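Long-range contacts in 5-formaminoimidazole-4-carboxamide-1-(beta)-D-ribofuranosyl 5'-monophosphate synthetase (Methanocaldococcus jannaschii, PDB 2R7L), which catalyses the ATP- and formate-dependent formylation of the purine precursor AICAR to FAICAR, without folates, in de novo IMP biosynthesis: residues Glu128-Val139 / Leu304-Ser312; Arg138-Pro146 / Ala196-Gly204. All coordinates share one frame; numbering follows the deposited sequence.

Interaction 1: residues Glu128-Val139 / Leu304-Ser312; sequences EGKLLREAGLRV and LELVVFEMS. With ATP (adenosine-5'-triphosphate), chain E.
E128 and E310 meet carboxylate to carboxylate, OE1 of E128 lying 2.8 Å from OE2 of E310 with the two planes 89° apart. The like charges lie close and no hydrogen bond is assigned between them; E310 is predicted to bind magnesium. E310 bends at chi2 (-63°), which swings its acid back toward the helix, and OE2 also takes the backbone N-H of M311 at 3.0 Å, on its anti side. Its CG meanwhile sits 3.5 Å from O1A of ATP, so the same residue borders the triphosphate.

M311 packs beside the glutamate: its CG lies 3.3 Å from CG of E128, the two chains running past each other in opposite directions. With CG set between the backbone N and the carbonyl carbon, a nearly extended chi2 carries SD out to CD2 of L132 at 4.0 Å, and to CD2 of L131 almost as closely. L132 also meets V308 tip to tip, its CD1 3.9 Å from CG2 of the valine, a branched residue suited to a strand.

Past the helix the chain is turned by G136, whose positive phi closes a Schellman motif, and R138 comes alongside the strand. The N-H of V308 bonds to O of R138 at 3.0 Å, while the extended arginine lays one guanidinium face over E305, the planes 10° apart; their ion pair is long and uses no N-H. At the guanidinium edge a water links NH1 of R138 to O of L306.

F309 and E310 both face Q297 in a classic beta bulge, which turns the edge strand 306-312 where it passes the nucleotide. Strand 292-300 flanks it within the antiparallel sheet, and M274 and L278 of helix 268-285 pack against V308, L137 and L131.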
loop_
_atom_site.group_PDB
_atom_site.type_symbol
_atom_site.label_atom_id
_atom_site.label_comp_id
_atom_site.label_asym_id
_atom_site.label_seq_id
_atom_site.Cartn_x
_atom_site.Cartn_y
_atom_site.Cartn_z
ATOM N N GLU A 128 31.385 8.361 -28.335
ATOM C CA GLU A 128 31.098 7.401 -27.277
ATOM C C GLU A 128 32.387 6.802 -26.715
ATOM O O GLU A 128 32.593 6.769 -25.492
ATOM C CB GLU A 128 30.202 6.296 -27.835
ATOM C CG GLU A 128 29.174 5.781 -26.863
ATOM C CD GLU A 128 28.327 4.675 -27.454
ATOM O OE1 GLU A 128 28.826 3.534 -27.560
ATOM O OE2 GLU A 128 27.160 4.942 -27.805
ATOM N N GLY A 129 33.260 6.337 -27.611
ATOM C CA GLY A 129 34.532 5.743 -27.205
ATOM C C GLY A 129 35.440 6.759 -26.545
ATOM O O GLY A 129 36.154 6.447 -25.590
ATOM N N LYS A 130 35.409 7.984 -27.060
ATOM C CA LYS A 130 36.149 9.093 -26.463
ATOM C C LYS A 130 35.691 9.285 -25.023
ATOM O O LYS A 130 36.505 9.323 -24.096
ATOM C CB LYS A 130 35.915 10.371 -27.275
ATOM C CG LYS A 130 36.623 11.611 -26.748
ATOM C CD LYS A 130 36.513 12.755 -27.754
ATOM C CE LYS A 130 37.073 14.055 -27.196
ATOM N NZ LYS A 130 38.454 13.897 -26.654
ATOM N N LEU A 131 34.379 9.387 -24.843
ATOM C CA LEU A 131 33.787 9.558 -23.518
ATOM C C LEU A 131 34.181 8.436 -22.552
ATOM O O LEU A 131 34.684 8.694 -21.453
ATOM C CB LEU A 131 32.262 9.654 -23.642
ATOM C CG LEU A 131 31.410 9.815 -22.378
ATOM C CD1 LEU A 131 31.972 10.874 -21.426
ATOM C CD2 LEU A 131 29.989 10.151 -22.783
ATOM N N LEU A 132 33.961 7.194 -22.972
ATOM C CA LEU A 132 34.215 6.031 -22.118
ATOM C C LEU A 132 35.686 5.848 -21.820
ATOM O O LEU A 132 36.066 5.486 -20.704
ATOM C CB LEU A 132 33.669 4.764 -22.778
ATOM C CG LEU A 132 32.155 4.730 -23.000
ATOM C CD1 LEU A 132 31.787 3.646 -24.003
ATOM C CD2 LEU A 132 31.406 4.535 -21.675
ATOM N N ARG A 133 36.514 6.087 -22.834
ATOM C CA ARG A 133 37.961 6.011 -22.687
ATOM C C ARG A 133 38.441 7.083 -21.724
ATOM O O ARG A 133 39.193 6.802 -20.791
ATOM C CB ARG A 133 38.646 6.158 -24.054
ATOM C CG ARG A 133 40.128 6.535 -23.991
ATOM C CD ARG A 133 40.811 6.421 -25.356
ATOM N NE ARG A 133 40.082 7.104 -26.426
ATOM C CZ ARG A 133 40.212 8.396 -26.716
ATOM N NH1 ARG A 133 41.041 9.159 -26.008
ATOM N NH2 ARG A 133 39.507 8.926 -27.712
ATOM N N GLU A 134 37.990 8.314 -21.944
ATOM C CA GLU A 134 38.388 9.433 -21.089
ATOM C C GLU A 134 37.828 9.336 -19.671
ATOM O O GLU A 134 38.480 9.748 -18.710
ATOM C CB GLU A 134 37.997 10.762 -21.726
ATOM C CG GLU A 134 38.775 11.081 -22.984
ATOM C CD GLU A 134 38.775 12.557 -23.294
ATOM O OE1 GLU A 134 39.094 13.354 -22.381
ATOM O OE2 GLU A 134 38.458 12.917 -24.447
ATOM N N ALA A 135 36.627 8.778 -19.542
ATOM C CA ALA A 135 36.046 8.531 -18.222
ATOM C C ALA A 135 36.851 7.481 -17.474
ATOM O O ALA A 135 36.795 7.395 -16.247
ATOM C CB ALA A 135 34.597 8.094 -18.353
ATOM N N GLY A 136 37.599 6.672 -18.219
ATOM C CA GLY A 136 38.423 5.632 -17.611
ATOM C C GLY A 136 37.685 4.316 -17.470
ATOM O O GLY A 136 37.905 3.569 -16.516
ATOM N N LEU A 137 36.805 4.024 -18.420
ATOM C CA LEU A 137 36.039 2.776 -18.372
ATOM C C LEU A 137 36.606 1.698 -19.301
ATOM O O LEU A 137 36.968 1.979 -20.443
ATOM C CB LEU A 137 34.566 3.036 -18.702
ATOM C CG LEU A 137 33.807 3.946 -17.729
ATOM C CD1 LEU A 137 32.356 4.069 -18.136
ATOM C CD2 LEU A 137 33.916 3.417 -16.321
ATOM N N ARG A 138 36.681 0.468 -18.799
ATOM C CA ARG A 138 37.085 -0.674 -19.608
ATOM C C ARG A 138 36.169 -0.829 -20.807
ATOM O O ARG A 138 34.947 -0.813 -20.667
ATOM C CB ARG A 138 37.052 -1.959 -18.786
ATOM C CG ARG A 138 38.079 -2.015 -17.686
ATOM C CD ARG A 138 38.031 -3.347 -16.968
ATOM N NE ARG A 138 38.987 -3.403 -15.866
ATOM C CZ ARG A 138 38.682 -3.190 -14.590
ATOM N NH1 ARG A 138 37.433 -2.907 -14.240
ATOM N NH2 ARG A 138 39.627 -3.266 -13.659
ATOM N N VAL A 139 36.774 -0.950 -21.987
ATOM C CA VAL A 139 36.056 -1.236 -23.225
ATOM C C VAL A 139 36.751 -2.406 -23.930
ATOM O O VAL A 139 37.870 -2.786 -23.550
ATOM C CB VAL A 139 35.992 -0.002 -24.156
ATOM C CG1 VAL A 139 35.174 1.109 -23.515
ATOM C CG2 VAL A 139 37.393 0.494 -24.504
ATOM N N LEU A 304 35.897 -10.722 -13.104
ATOM C CA LEU A 304 34.959 -9.831 -12.419
ATOM C C LEU A 304 35.185 -8.371 -12.780
ATOM O O LEU A 304 35.081 -7.487 -11.932
ATOM C CB LEU A 304 35.009 -10.036 -10.901
ATOM C CG LEU A 304 34.563 -11.421 -10.428
ATOM C CD1 LEU A 304 34.655 -11.558 -8.919
ATOM C CD2 LEU A 304 33.157 -11.720 -10.900
ATOM N N GLU A 305 35.493 -8.130 -14.049
ATOM C CA GLU A 305 35.661 -6.781 -14.555
ATOM C C GLU A 305 34.556 -6.530 -15.542
ATOM O O GLU A 305 34.324 -7.350 -16.434
ATOM C CB GLU A 305 37.002 -6.626 -15.269
ATOM C CG GLU A 305 38.209 -7.030 -14.442
ATOM C CD GLU A 305 39.484 -7.121 -15.279
ATOM O OE1 GLU A 305 39.388 -7.238 -16.524
ATOM O OE2 GLU A 305 40.583 -7.077 -14.689
ATOM N N LEU A 306 33.870 -5.401 -15.387
ATOM C CA LEU A 306 32.800 -5.045 -16.301
ATOM C C LEU A 306 33.368 -4.286 -17.493
ATOM O O LEU A 306 34.020 -3.263 -17.330
ATOM C CB LEU A 306 31.720 -4.224 -15.578
ATOM C CG LEU A 306 30.843 -5.006 -14.588
ATOM C CD1 LEU A 306 30.184 -4.063 -13.591
ATOM C CD2 LEU A 306 29.786 -5.819 -15.337
ATOM N N VAL A 307 33.128 -4.809 -18.691
ATOM C CA VAL A 307 33.621 -4.198 -19.914
ATOM C C VAL A 307 32.428 -3.645 -20.671
ATOM O O VAL A 307 31.513 -4.388 -21.024
ATOM C CB VAL A 307 34.377 -5.238 -20.806
ATOM C CG1 VAL A 307 34.873 -4.598 -22.095
ATOM C CG2 VAL A 307 35.543 -5.858 -20.050
ATOM N N VAL A 308 32.418 -2.345 -20.925
ATOM C CA VAL A 308 31.252 -1.754 -21.567
ATOM C C VAL A 308 31.411 -1.622 -23.078
ATOM O O VAL A 308 32.307 -0.941 -23.579
ATOM C CB VAL A 308 30.767 -0.437 -20.864
ATOM C CG1 VAL A 308 31.754 0.011 -19.825
ATOM C CG2 VAL A 308 30.499 0.663 -21.872
ATOM N N PHE A 309 30.527 -2.304 -23.797
ATOM C CA PHE A 309 30.597 -2.367 -25.238
ATOM C C PHE A 309 29.633 -1.378 -25.863
ATOM O O PHE A 309 29.674 -1.133 -27.069
ATOM C CB PHE A 309 30.287 -3.786 -25.714
ATOM C CG PHE A 309 28.898 -4.264 -25.366
ATOM C CD1 PHE A 309 27.822 -3.953 -26.183
ATOM C CD2 PHE A 309 28.678 -5.050 -24.240
ATOM C CE1 PHE A 309 26.539 -4.402 -25.883
ATOM C CE2 PHE A 309 27.398 -5.509 -23.931
ATOM C CZ PHE A 309 26.329 -5.183 -24.755
ATOM N N GLU A 310 28.752 -0.819 -25.039
ATOM C CA GLU A 310 27.808 0.191 -25.502
ATOM C C GLU A 310 27.293 1.049 -24.350
ATOM O O GLU A 310 27.511 0.733 -23.178
ATOM C CB GLU A 310 26.640 -0.450 -26.253
ATOM C CG GLU A 310 26.804 -0.463 -27.766
ATOM C CD GLU A 310 26.868 0.934 -28.372
ATOM O OE1 GLU A 310 27.294 1.056 -29.540
ATOM O OE2 GLU A 310 26.491 1.911 -27.691
ATOM N N MET A 311 26.619 2.139 -24.699
ATOM C CA MET A 311 26.008 3.021 -23.717
ATOM C C MET A 311 24.913 3.862 -24.353
ATOM O O MET A 311 24.856 4.004 -25.578
ATOM C CB MET A 311 27.053 3.942 -23.099
ATOM C CG MET A 311 27.561 4.999 -24.055
ATOM S SD MET A 311 28.203 6.448 -23.197
ATOM C CE MET A 311 26.691 7.377 -22.943
ATOM N N SER A 312 24.038 4.410 -23.511
ATOM C CA SER A 312 23.010 5.346 -23.953
ATOM C C SER A 312 23.062 6.584 -23.067
ATOM O O SER A 312 23.506 6.515 -21.917
ATOM C CB SER A 312 21.630 4.709 -23.875
ATOM O OG SER A 312 21.612 3.470 -24.561
HETATM P PG ATP E . 20.775 -2.726 -28.995
HETATM O O1G ATP E . 20.164 -1.343 -28.973
HETATM O O2G ATP E . 21.305 -3.195 -27.654
HETATM O O3G ATP E . 19.928 -3.749 -29.715
HETATM P PB ATP E . 23.426 -1.791 -29.473
HETATM O O1B ATP E . 23.161 -1.067 -28.176
HETATM O O2B ATP E . 23.949 -0.996 -30.649
HETATM O O3B ATP E . 22.083 -2.561 -29.945
HETATM P PA ATP E . 25.456 -3.708 -30.172
HETATM O O1A ATP E . 26.839 -3.132 -30.003
HETATM O O2A ATP E . 24.785 -3.787 -31.516
HETATM O O3A ATP E . 24.472 -2.971 -29.114
HETATM O "O5'" ATP E . 25.499 -5.189 -29.566
HETATM C "C5'" ATP E . 24.480 -6.114 -29.909
HETATM C "C4'" ATP E . 24.771 -7.416 -29.181
HETATM O "O4'" ATP E . 25.975 -8.008 -29.681
HETATM C "C3'" ATP E . 25.008 -7.217 -27.695
HETATM O "O3'" ATP E . 23.786 -7.227 -26.950
HETATM C "C2'" ATP E . 25.908 -8.385 -27.342
HETATM O "O2'" ATP E . 25.129 -9.548 -27.067
HETATM C "C1'" ATP E . 26.707 -8.624 -28.617
HETATM N N9 ATP E . 27.996 -7.920 -28.479
HETATM C C8 ATP E . 28.204 -6.627 -28.795
HETATM N N7 ATP E . 29.487 -6.269 -28.542
HETATM C C5 ATP E . 30.126 -7.356 -28.070
HETATM C C6 ATP E . 31.501 -7.668 -27.623
HETATM N N6 ATP E . 32.474 -6.723 -27.626
HETATM N N1 ATP E . 31.743 -8.922 -27.195
HETATM C C2 ATP E . 30.780 -9.871 -27.180
HETATM N N3 ATP E . 29.516 -9.658 -27.582
HETATM C C4 ATP E . 29.133 -8.439 -28.016
HETATM O O HOH W 1 35.068 -2.238 -15.082
#

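Interaction 2: residues Arg138-Pro146 / Ala196-Gly204; sequences RVPKKYESP and AHIEEYVVG. With ATP (adenosine-5'-triphosphate), chain E.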
loop_
_atom_site.group_PDB
_atom_site.type_symbol
_atom_site.label_atom_id
_atom_site.label_comp_id
_atom_site.label_asym_id
_atom_site.label_seq_id
_atom_site.Cartn_x
_atom_site.Cartn_y
_atom_site.Cartn_z
ATOM N N ARG A 138 36.681 0.468 -18.799
ATOM C CA ARG A 138 37.085 -0.674 -19.608
ATOM C C ARG A 138 36.169 -0.829 -20.807
ATOM O O ARG A 138 34.947 -0.813 -20.667
ATOM C CB ARG A 138 37.052 -1.959 -18.786
ATOM C CG ARG A 138 38.079 -2.015 -17.686
ATOM C CD ARG A 138 38.031 -3.347 -16.968
ATOM N NE ARG A 138 38.987 -3.403 -15.866
ATOM C CZ ARG A 138 38.682 -3.190 -14.590
ATOM N NH1 ARG A 138 37.433 -2.907 -14.240
ATOM N NH2 ARG A 138 39.627 -3.266 -13.659
ATOM N N VAL A 139 36.774 -0.950 -21.987
ATOM C CA VAL A 139 36.056 -1.236 -23.225
ATOM C C VAL A 139 36.751 -2.406 -23.930
ATOM O O VAL A 139 37.870 -2.786 -23.550
ATOM C CB VAL A 139 35.992 -0.002 -24.156
ATOM C CG1 VAL A 139 35.174 1.109 -23.515
ATOM C CG2 VAL A 139 37.393 0.494 -24.504
ATOM N N PRO A 140 36.077 -3.010 -24.921
ATOM C CA PRO A 140 36.708 -4.028 -25.770
ATOM C C PRO A 140 37.822 -3.417 -26.630
ATOM O O PRO A 140 37.690 -2.277 -27.081
ATOM C CB PRO A 140 35.562 -4.494 -26.676
ATOM C CG PRO A 140 34.297 -4.037 -25.990
ATOM C CD PRO A 140 34.673 -2.773 -25.295
ATOM N N LYS A 141 38.906 -4.159 -26.851
ATOM C CA LYS A 141 39.975 -3.688 -27.739
ATOM C C LYS A 141 39.424 -3.455 -29.139
ATOM O O LYS A 141 38.626 -4.249 -29.635
ATOM C CB LYS A 141 41.119 -4.700 -27.823
ATOM C CG LYS A 141 41.821 -4.995 -26.513
ATOM C CD LYS A 141 42.713 -6.222 -26.658
ATOM C CE LYS A 141 42.889 -6.951 -25.330
ATOM N NZ LYS A 141 43.200 -8.398 -25.530
ATOM N N LYS A 142 39.846 -2.368 -29.774
ATOM C CA LYS A 142 39.444 -2.105 -31.152
ATOM C C LYS A 142 40.495 -2.653 -32.114
ATOM O O LYS A 142 41.682 -2.696 -31.785
ATOM C CB LYS A 142 39.239 -0.607 -31.387
ATOM C CG LYS A 142 38.290 0.065 -30.400
ATOM C CD LYS A 142 36.912 -0.596 -30.389
ATOM C CE LYS A 142 35.953 0.113 -29.435
ATOM N NZ LYS A 142 36.450 0.119 -28.027
ATOM N N TYR A 143 40.050 -3.086 -33.292
ATOM C CA TYR A 143 40.955 -3.582 -34.334
ATOM C C TYR A 143 40.813 -2.777 -35.619
ATOM O O TYR A 143 39.733 -2.723 -36.215
ATOM C CB TYR A 143 40.718 -5.071 -34.607
ATOM C CG TYR A 143 41.100 -5.944 -33.438
ATOM C CD1 TYR A 143 42.352 -6.536 -33.369
ATOM C CD2 TYR A 143 40.209 -6.164 -32.393
ATOM C CE1 TYR A 143 42.707 -7.329 -32.293
ATOM C CE2 TYR A 143 40.551 -6.950 -31.318
ATOM C CZ TYR A 143 41.800 -7.531 -31.267
ATOM O OH TYR A 143 42.134 -8.318 -30.187
ATOM N N GLU A 144 41.916 -2.167 -36.046
ATOM C CA GLU A 144 41.902 -1.257 -37.195
ATOM C C GLU A 144 41.537 -1.950 -38.507
ATOM O O GLU A 144 40.827 -1.378 -39.336
ATOM C CB GLU A 144 43.242 -0.524 -37.328
ATOM C CG GLU A 144 43.740 0.122 -36.036
ATOM C CD GLU A 144 42.731 1.083 -35.420
ATOM O OE1 GLU A 144 42.531 1.028 -34.185
ATOM O OE2 GLU A 144 42.137 1.891 -36.169
ATOM N N SER A 145 42.008 -3.182 -38.692
ATOM C CA SER A 145 41.694 -3.934 -39.908
ATOM C C SER A 145 41.658 -5.439 -39.670
ATOM O O SER A 145 42.206 -5.928 -38.684
ATOM C CB SER A 145 42.693 -3.598 -41.023
ATOM O OG SER A 145 44.025 -3.825 -40.599
ATOM N N PRO A 146 40.994 -6.179 -40.572
ATOM C CA PRO A 146 40.935 -7.636 -40.521
ATOM C C PRO A 146 42.302 -8.301 -40.332
ATOM O O PRO A 146 42.379 -9.412 -39.811
ATOM C CB PRO A 146 40.348 -8.009 -41.880
ATOM C CG PRO A 146 39.534 -6.830 -42.271
ATOM C CD PRO A 146 40.222 -5.629 -41.700
ATOM N N ALA A 196 33.539 -1.783 -41.711
ATOM C CA ALA A 196 33.309 -2.728 -40.627
ATOM C C ALA A 196 34.011 -2.292 -39.348
ATOM O O ALA A 196 35.151 -1.826 -39.383
ATOM C CB ALA A 196 33.780 -4.112 -41.034
ATOM N N HIS A 197 33.321 -2.437 -38.222
ATOM C CA HIS A 197 33.927 -2.190 -36.924
ATOM C C HIS A 197 34.254 -3.519 -36.247
ATOM O O HIS A 197 33.366 -4.330 -35.982
ATOM C CB HIS A 197 33.010 -1.339 -36.040
ATOM C CG HIS A 197 33.549 -1.105 -34.662
ATOM N ND1 HIS A 197 34.493 -0.138 -34.385
ATOM C CD2 HIS A 197 33.280 -1.714 -33.483
ATOM C CE1 HIS A 197 34.779 -0.161 -33.096
ATOM N NE2 HIS A 197 34.057 -1.108 -32.524
ATOM N N ILE A 198 35.535 -3.729 -35.973
ATOM C CA ILE A 198 36.018 -4.988 -35.426
ATOM C C ILE A 198 36.495 -4.767 -34.009
ATOM O O ILE A 198 37.362 -3.923 -33.772
ATOM C CB ILE A 198 37.213 -5.531 -36.254
ATOM C CG1 ILE A 198 36.868 -5.553 -37.748
ATOM C CG2 ILE A 198 37.646 -6.910 -35.755
ATOM C CD1 ILE A 198 38.047 -5.870 -38.650
ATOM N N GLU A 199 35.939 -5.520 -33.060
ATOM C CA GLU A 199 36.403 -5.418 -31.679
ATOM C C GLU A 199 36.491 -6.764 -30.983
ATOM O O GLU A 199 35.859 -7.742 -31.385
ATOM C CB GLU A 199 35.521 -4.459 -30.857
ATOM C CG GLU A 199 34.045 -4.853 -30.797
ATOM C CD GLU A 199 33.229 -3.967 -29.859
ATOM O OE1 GLU A 199 33.580 -2.779 -29.691
ATOM O OE2 GLU A 199 32.232 -4.461 -29.289
ATOM N N GLU A 200 37.282 -6.790 -29.923
ATOM C CA GLU A 200 37.425 -7.962 -29.089
ATOM C C GLU A 200 36.069 -8.551 -28.701
ATOM O O GLU A 200 35.199 -7.848 -28.194
ATOM C CB GLU A 200 38.199 -7.576 -27.833
ATOM C CG GLU A 200 38.236 -8.646 -26.769
ATOM C CD GLU A 200 38.897 -8.162 -25.505
ATOM O OE1 GLU A 200 39.113 -6.935 -25.375
ATOM O OE2 GLU A 200 39.211 -9.010 -24.646
ATOM N N TYR A 201 35.883 -9.840 -28.956
ATOM C CA TYR A 201 34.708 -10.529 -28.452
ATOM C C TYR A 201 34.938 -10.748 -26.960
ATOM O O TYR A 201 35.854 -11.480 -26.574
ATOM C CB TYR A 201 34.497 -11.866 -29.170
ATOM C CG TYR A 201 33.145 -12.476 -28.881
ATOM C CD1 TYR A 201 32.098 -12.342 -29.783
ATOM C CD2 TYR A 201 32.907 -13.164 -27.693
ATOM C CE1 TYR A 201 30.851 -12.888 -29.524
ATOM C CE2 TYR A 201 31.660 -13.719 -27.420
ATOM C CZ TYR A 201 30.637 -13.570 -28.339
ATOM O OH TYR A 201 29.398 -14.109 -28.087
ATOM N N VAL A 202 34.140 -10.086 -26.120
ATOM C CA VAL A 202 34.273 -10.267 -24.676
ATOM C C VAL A 202 33.398 -11.429 -24.238
ATOM O O VAL A 202 32.215 -11.481 -24.565
ATOM C CB VAL A 202 33.899 -8.993 -23.886
ATOM C CG1 VAL A 202 33.910 -9.275 -22.384
ATOM C CG2 VAL A 202 34.864 -7.843 -24.230
ATOM N N VAL A 203 33.982 -12.374 -23.514
ATOM C CA VAL A 203 33.238 -13.559 -23.114
ATOM C C VAL A 203 32.808 -13.454 -21.655
ATOM O O VAL A 203 33.595 -13.668 -20.738
ATOM C CB VAL A 203 34.041 -14.854 -23.362
ATOM C CG1 VAL A 203 33.168 -16.074 -23.118
ATOM C CG2 VAL A 203 34.596 -14.867 -24.786
ATOM N N GLY A 204 31.547 -13.109 -21.443
ATOM C CA GLY A 204 31.050 -12.962 -20.088
ATOM C C GLY A 204 29.547 -12.848 -19.971
ATOM O O GLY A 204 28.799 -13.197 -20.890
HETATM P PG ATP E . 20.775 -2.726 -28.995
HETATM O O1G ATP E . 20.164 -1.343 -28.973
HETATM O O2G ATP E . 21.305 -3.195 -27.654
HETATM O O3G ATP E . 19.928 -3.749 -29.715
HETATM P PB ATP E . 23.426 -1.791 -29.473
HETATM O O1B ATP E . 23.161 -1.067 -28.176
HETATM O O2B ATP E . 23.949 -0.996 -30.649
HETATM O O3B ATP E . 22.083 -2.561 -29.945
HETATM P PA ATP E . 25.456 -3.708 -30.172
HETATM O O1A ATP E . 26.839 -3.132 -30.003
HETATM O O2A ATP E . 24.785 -3.787 -31.516
HETATM O O3A ATP E . 24.472 -2.971 -29.114
HETATM O "O5'" ATP E . 25.499 -5.189 -29.566
HETATM C "C5'" ATP E . 24.480 -6.114 -29.909
HETATM C "C4'" ATP E . 24.771 -7.416 -29.181
HETATM O "O4'" ATP E . 25.975 -8.008 -29.681
HETATM C "C3'" ATP E . 25.008 -7.217 -27.695
HETATM O "O3'" ATP E . 23.786 -7.227 -26.950
HETATM C "C2'" ATP E . 25.908 -8.385 -27.342
HETATM O "O2'" ATP E . 25.129 -9.548 -27.067
HETATM C "C1'" ATP E . 26.707 -8.624 -28.617
HETATM N N9 ATP E . 27.996 -7.920 -28.479
HETATM C C8 ATP E . 28.204 -6.627 -28.795
HETATM N N7 ATP E . 29.487 -6.269 -28.542
HETATM C C5 ATP E . 30.126 -7.356 -28.070
HETATM C C6 ATP E . 31.501 -7.668 -27.623
HETATM N N6 ATP E . 32.474 -6.723 -27.626
HETATM N N1 ATP E . 31.743 -8.922 -27.195
HETATM C C2 ATP E . 30.780 -9.871 -27.180
HETATM N N3 ATP E . 29.516 -9.658 -27.582
HETATM C C4 ATP E . 29.133 -8.439 -28.016
#
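The Y143 ring turns its edge to the backbone of strand 197-200, with O of I198, CA of E199 and N of E200 near its plane, while its hydroxyl bonds to D150. H197 receives K142 CE and E199 OE1 at its edge, the latter through a weak bond from NE2.

The short, weakly bonded strand 142-143 pairs antiparallel with 197-200 at the margin of a small sheet: Y143 N donates to I198 O at 2.9 Å, and K142 with E199 forms a non-hydrogen-bonded pair. Beyond it E200 N donates to K141 O, and E200 OE1 takes K141 N on its anti lone pair, nearly straight at 177°. In the ATP-grasp fold the linker after this strand carries adenine-binding residues. N6 donates to O of E200 and, at 2.8 Å, to OE2 of E199; an acid suits this position, since OE2 also pairs with K156. V202 N donates to N1 (2.9 Å). The C2 edge of the inclined adenine points at one face of the Y201 ring. P140, compact and rigid, sets CG 3.6 Å from N6. At the other end, I198 reaches CD1 to CD of P146 (3.8 Å), beside F175 of helix 172-184.

The centres of interactions 1 and 2 lie 12 Å apart, on the same side of the chain's centre. R138 and V139 belong to both: helix 125-135 leads through them into strand 142-143, and interaction 2 is nested along the chain inside the loop closed by interaction 1. Strand 197-200 belongs to the small antiparallel sheet with 142-143, whereas 306-312 edges the larger antiparallel one. The two contacts touch where P140 packs on V307 and F309, and V202 on V307. Both border ATP, which lies between the two sheets as in other ATP-grasp enzymes: interaction 2 holds the adenine edge, and interaction 1 brings F309 and E310 to its ribose and phosphates.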